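Local structure of LacI family transcription regulator (Bifidobacterium animalis subsp. lactis, 4O5A) at residues A[278-283]-A[338-343]; A[68-73]-A[127-132]. The protein probably represses transcription in the manner of LacI-family regulators, binding operator DNA as a dimer whose core domain has a periplasmic-binding-protein-like fold. All coordinates share one frame; numbering follows the deposited sequence.

Interaction 1 (A[278-283]-A[338-343])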
loop_
_atom_site.group_PDB
_atom_site.type_symbol
_atom_site.label_atom_id
_atom_site.label_comp_id
_atom_site.label_asym_id
_atom_site.label_seq_id
_atom_site.Cartn_x
_atom_site.Cartn_y
_atom_site.Cartn_z
ATOM N N ASP A 278 22.425 -0.969 -20.660
ATOM C CA ASP A 278 23.559 -0.307 -20.021
ATOM C C ASP A 278 23.541 -0.525 -18.509
ATOM O O ASP A 278 24.581 -0.460 -17.864
ATOM C CB ASP A 278 23.552 1.205 -20.319
ATOM C CG ASP A 278 23.710 1.524 -21.801
ATOM O OD1 ASP A 278 24.476 0.821 -22.493
ATOM O OD2 ASP A 278 23.076 2.502 -22.275
ATOM N N LEU A 279 22.356 -0.783 -17.957
ATOM C CA LEU A 279 22.156 -0.879 -16.512
ATOM C C LEU A 279 21.047 -1.870 -16.165
ATOM O O LEU A 279 19.918 -1.717 -16.630
ATOM C CB LEU A 279 21.793 0.501 -15.928
ATOM C CG LEU A 279 21.370 0.514 -14.453
ATOM C CD1 LEU A 279 22.565 0.268 -13.537
ATOM C CD2 LEU A 279 20.687 1.844 -14.094
ATOM N N SER A 280 21.364 -2.885 -15.363
ATOM C CA SER A 280 20.338 -3.787 -14.844
ATOM C C SER A 280 19.831 -3.282 -13.504
ATOM O O SER A 280 20.599 -2.717 -12.722
ATOM C CB SER A 280 20.893 -5.211 -14.670
ATOM O OG SER A 280 21.019 -5.867 -15.917
ATOM N N ILE A 281 18.542 -3.501 -13.238
ATOM C CA ILE A 281 17.905 -3.048 -11.999
ATOM C C ILE A 281 17.096 -4.178 -11.372
ATOM O O ILE A 281 16.375 -4.893 -12.063
ATOM C CB ILE A 281 16.977 -1.830 -12.253
ATOM C CG1 ILE A 281 17.821 -0.603 -12.601
ATOM C CG2 ILE A 281 16.123 -1.519 -11.025
ATOM C CD1 ILE A 281 16.992 0.605 -12.996
ATOM N N ILE A 282 17.232 -4.340 -10.055
ATOM C CA ILE A 282 16.430 -5.295 -9.293
ATOM C C ILE A 282 15.768 -4.567 -8.115
ATOM O O ILE A 282 16.395 -3.730 -7.456
ATOM C CB ILE A 282 17.297 -6.446 -8.761
ATOM C CG1 ILE A 282 17.866 -7.247 -9.924
ATOM C CG2 ILE A 282 16.492 -7.381 -7.838
ATOM C CD1 ILE A 282 18.853 -8.320 -9.495
ATOM N N SER A 283 14.500 -4.887 -7.872
ATOM C CA SER A 283 13.780 -4.398 -6.702
ATOM C C SER A 283 13.742 -5.487 -5.651
ATOM O O SER A 283 13.355 -6.609 -5.958
ATOM C CB SER A 283 12.331 -4.082 -7.068
ATOM O OG SER A 283 11.588 -3.714 -5.913
ATOM N N ALA A 338 12.149 -7.773 -17.480
ATOM C CA ALA A 338 12.956 -7.205 -18.547
ATOM C C ALA A 338 14.121 -6.342 -18.079
ATOM O O ALA A 338 15.032 -6.066 -18.864
ATOM C CB ALA A 338 12.069 -6.424 -19.505
ATOM N N SER A 339 14.118 -5.930 -16.814
ATOM C CA SER A 339 15.128 -4.974 -16.338
ATOM C C SER A 339 16.491 -5.581 -15.966
ATOM O O SER A 339 17.390 -4.844 -15.553
ATOM C CB SER A 339 14.588 -4.156 -15.150
ATOM O OG SER A 339 14.543 -4.973 -13.983
ATOM N N THR A 340 16.655 -6.899 -16.075
ATOM C CA THR A 340 17.986 -7.492 -15.896
ATOM C C THR A 340 18.375 -8.212 -17.166
ATOM O O THR A 340 17.538 -8.877 -17.778
ATOM C CB THR A 340 18.085 -8.455 -14.678
ATOM O OG1 THR A 340 16.995 -9.379 -14.707
ATOM C CG2 THR A 340 18.013 -7.673 -13.368
ATOM N N ALA A 341 19.638 -8.058 -17.557
ATOM C CA ALA A 341 20.150 -8.642 -18.797
ATOM C C ALA A 341 21.671 -8.707 -18.720
ATOM O O ALA A 341 22.250 -8.219 -17.754
ATOM C CB ALA A 341 19.687 -7.789 -19.985
ATOM N N PRO A 342 22.339 -9.321 -19.719
ATOM C CA PRO A 342 23.803 -9.363 -19.607
ATOM C C PRO A 342 24.470 -7.999 -19.454
ATOM O O PRO A 342 23.959 -6.985 -19.955
ATOM C CB PRO A 342 24.225 -10.012 -20.928
ATOM C CG PRO A 342 23.106 -10.982 -21.206
ATOM C CD PRO A 342 21.857 -10.200 -20.805
ATOM N N ALA A 343 25.605 -7.985 -18.757
ATOM C CA ALA A 343 26.304 -6.743 -18.462
ATOM C C ALA A 343 26.877 -6.112 -19.725
ATOM O O ALA A 343 27.387 -6.809 -20.605
ATOM C CB ALA A 343 27.396 -6.980 -17.436
HETATM O O HOH W 1 22.710 -4.988 -17.919
#
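The flat groups that meet here are the peptide planes bearing Ile281 N, Ile281 O and Ser339 O. Ile281 N donates to Ser339 O at 2.9 Å, tilted 34° from that carbonyl plane. In return Ser339 OG donates to Ile281 O over 2.7 Å, tilted 24° from the plane of the Ile281 carbonyl. Ser339 thus serves both polar atoms of Ile281, one with its carbonyl and the other with its hydroxyl, which a chi1 of 74° tucks between its own backbone N and carbonyl carbon. Ser339 O also takes a CA-H...O contact from Ser280 CA at 3.2 Å.

Next along, the Ser280 hydroxyl is turned toward the loop: Ala341 N donates to Ser280 OG at 3.1 Å in a fairly straight bond, and a water 2.8 Å from Ser280 OG can also donate to Pro342 O, though it has more acceptors in reach than protons. Thr340 points its two branches to different partners. The Thr340 and Ile282 side chains cross at a slant, Thr340 CG2 meeting Ile282 CG1 at 3.5 Å, tighter than usual for two carbons, while Thr340 OG1 bonds to His185 NE2 and Thr298 OG1.

In the fold, residues 338-343, coming after strand 333-335, pass the start of strand 280-284 at a slant, in the opposing sense, in the parallel part of the C-terminal sheet of this periplasmic-binding-protein-like core. Ser339 OG is also bonded to Thr298 N, tying the loop to neighbouring strand 298-301. Strand 252-255 pairs with 280-284 as well; Ile282 packs on helix 175-188, and Leu279 and Ile281 touch helix 258-271.

Interaction 2 (A[68-73]-A[127-132])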
loop_
_atom_site.group_PDB
_atom_site.type_symbol
_atom_site.label_atom_id
_atom_site.label_comp_id
_atom_site.label_asym_id
_atom_site.label_seq_id
_atom_site.Cartn_x
_atom_site.Cartn_y
_atom_site.Cartn_z
ATOM N N THR A 68 -9.895 -13.471 24.693
ATOM C CA THR A 68 -10.444 -12.227 24.182
ATOM C C THR A 68 -10.761 -12.393 22.712
ATOM O O THR A 68 -11.542 -11.620 22.143
ATOM C CB THR A 68 -9.453 -11.049 24.320
ATOM O OG1 THR A 68 -8.268 -11.329 23.566
ATOM C CG2 THR A 68 -9.087 -10.802 25.778
ATOM N N ARG A 69 -10.129 -13.388 22.090
ATOM C CA ARG A 69 -10.206 -13.598 20.644
ATOM C C ARG A 69 -9.661 -12.419 19.851
ATOM O O ARG A 69 -10.156 -12.111 18.767
ATOM C CB ARG A 69 -11.626 -13.968 20.199
ATOM C CG ARG A 69 -12.232 -15.090 21.035
ATOM C CD ARG A 69 -13.426 -15.734 20.352
ATOM N NE ARG A 69 -12.984 -16.735 19.385
ATOM C CZ ARG A 69 -12.634 -17.983 19.700
ATOM N NH1 ARG A 69 -12.233 -18.817 18.752
ATOM N NH2 ARG A 69 -12.680 -18.400 20.961
ATOM N N ARG A 70 -8.635 -11.772 20.398
ATOM C CA ARG A 70 -7.971 -10.645 19.742
ATOM C C ARG A 70 -6.475 -10.874 19.719
ATOM O O ARG A 70 -5.915 -11.449 20.656
ATOM C CB ARG A 70 -8.271 -9.325 20.474
ATOM C CG ARG A 70 -9.734 -8.913 20.440
ATOM C CD ARG A 70 -9.954 -7.531 21.029
ATOM N NE ARG A 70 -9.830 -7.488 22.487
ATOM C CZ ARG A 70 -10.832 -7.716 23.331
ATOM N NH1 ARG A 70 -12.032 -8.033 22.866
ATOM N NH2 ARG A 70 -10.637 -7.643 24.645
ATOM N N ILE A 71 -5.845 -10.435 18.633
ATOM C CA ILE A 71 -4.397 -10.432 18.500
ATOM C C ILE A 71 -4.008 -8.969 18.434
ATOM O O ILE A 71 -4.594 -8.219 17.654
ATOM C CB ILE A 71 -3.955 -11.060 17.159
ATOM C CG1 ILE A 71 -4.511 -12.475 17.005
ATOM C CG2 ILE A 71 -2.435 -11.004 17.008
ATOM C CD1 ILE A 71 -4.022 -13.457 18.054
ATOM N N GLY A 72 -3.026 -8.547 19.230
ATOM C CA GLY A 72 -2.618 -7.148 19.196
ATOM C C GLY A 72 -1.501 -6.835 18.215
ATOM O O GLY A 72 -0.531 -7.598 18.086
ATOM N N LEU A 73 -1.636 -5.705 17.523
ATOM C CA LEU A 73 -0.617 -5.209 16.605
ATOM C C LEU A 73 -0.501 -3.713 16.753
ATOM O O LEU A 73 -1.482 -2.988 16.569
ATOM C CB LEU A 73 -0.978 -5.557 15.152
ATOM C CG LEU A 73 -0.075 -4.961 14.071
ATOM C CD1 LEU A 73 1.365 -5.408 14.269
ATOM C CD2 LEU A 73 -0.571 -5.375 12.704
ATOM N N THR A 127 -3.600 -5.545 31.257
ATOM C CA THR A 127 -5.046 -5.710 31.252
ATOM C C THR A 127 -5.481 -7.036 30.619
ATOM O O THR A 127 -6.647 -7.415 30.716
ATOM C CB THR A 127 -5.738 -4.537 30.529
ATOM O OG1 THR A 127 -5.355 -4.529 29.150
ATOM C CG2 THR A 127 -5.339 -3.217 31.165
ATOM N N GLY A 128 -4.549 -7.734 29.975
ATOM C CA GLY A 128 -4.878 -8.963 29.271
ATOM C C GLY A 128 -5.871 -8.719 28.147
ATOM O O GLY A 128 -6.753 -9.542 27.880
ATOM N N ASN A 129 -5.715 -7.586 27.470
ATOM C CA ASN A 129 -6.713 -7.137 26.508
ATOM C C ASN A 129 -6.636 -7.844 25.164
ATOM O O ASN A 129 -7.535 -7.704 24.329
ATOM C CB ASN A 129 -6.624 -5.624 26.309
ATOM C CG ASN A 129 -7.889 -5.049 25.720
ATOM O OD1 ASN A 129 -8.990 -5.355 26.180
ATOM N ND2 ASN A 129 -7.746 -4.231 24.682
ATOM N N VAL A 130 -5.553 -8.591 24.948
ATOM C CA VAL A 130 -5.405 -9.418 23.741
ATOM C C VAL A 130 -4.834 -10.773 24.145
ATOM O O VAL A 130 -4.352 -10.932 25.272
ATOM C CB VAL A 130 -4.501 -8.757 22.686
ATOM C CG1 VAL A 130 -5.099 -7.443 22.191
ATOM C CG2 VAL A 130 -3.109 -8.538 23.244
ATOM N N ASP A 131 -4.905 -11.742 23.237
ATOM C CA ASP A 131 -4.484 -13.105 23.542
ATOM C C ASP A 131 -3.026 -13.362 23.158
ATOM O O ASP A 131 -2.400 -14.297 23.668
ATOM C CB ASP A 131 -5.382 -14.101 22.815
ATOM C CG ASP A 131 -6.775 -14.178 23.412
ATOM O OD1 ASP A 131 -6.991 -13.623 24.515
ATOM O OD2 ASP A 131 -7.654 -14.808 22.775
ATOM N N ALA A 132 -2.510 -12.523 22.270
ATOM C CA ALA A 132 -1.141 -12.622 21.765
ATOM C C ALA A 132 -0.763 -11.330 21.075
ATOM O O ALA A 132 -1.640 -10.593 20.606
ATOM C CB ALA A 132 -1.000 -13.803 20.800
#
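Arg70 and Ile71 meet residues 129-132 where two neighbouring parallel strands, 70-76 and 132-135, begin in the Rossmann-like N-terminal sheet of the core.

Backbone bonds set the pairing. Asp131 N donates to Arg70 O, and Gly72 N to Ala132 O, each at 2.8 Å. Between them Ala132 N is buried with no partner in the model.

The carboxylate of Asp131 collects the polar contacts around the turn at Thr68. Asp131 OD1 accepts two hydrogen bonds: one from Thr68 N at 2.9 Å on the syn side, 16° out of the carboxylate plane, and one from Thr68 OG1 at 2.8 Å from well above that plane. Asp131 OD2 accepts from Arg69 N, which lies 47° out of the carboxylate plane. Thr68 OG1 in turn accepts from Arg70 N, closing an ST turn, so the hydroxyl both closes the turn and, with the N-H groups of Thr68 and Arg69, holds the acid.

Apolar contact is lighter: Ile71 CD1 lies 4.1 Å from Ala132 CB, and both side chains also touch Ile319 of helix 304-320. Val130 leans on the backbone of Gly72.

Arg70 packs against Arg70 of the second subunit across the dimer. Bent at chi3 (-73°), its chain carries the guanidinium over Thr68 CB, which lies under one face toward the rim. The group grips Asn129 O side-on with two nitrogens, NE at 3.0 Å and NH2 at 3.1 Å, the NE bond running almost straight down the carbonyl.

In the fold
Interactions 1 and 2 lie on opposite sides of the chain's centre, in different sheets, with their centres 46 Å apart and nearest atoms about 22 Å apart. Along the chain, 68-73 with 127-132 closes before 278-283 with 338-343 opens. Each involves the start of a strand inside a parallel run, yet the second segments differ: residues 127-132 lead into the adjacent strand, whereas 338-343 form a closing loop near the C-terminus. In LacI relatives the effector pocket lies in the cleft between the two subdomains; the centres of interactions 1 and 2 lie 21 and 25 Å from the chain centre, one in each subdomain, probably away from that cleft. Interaction 2 alone reaches the second subunit.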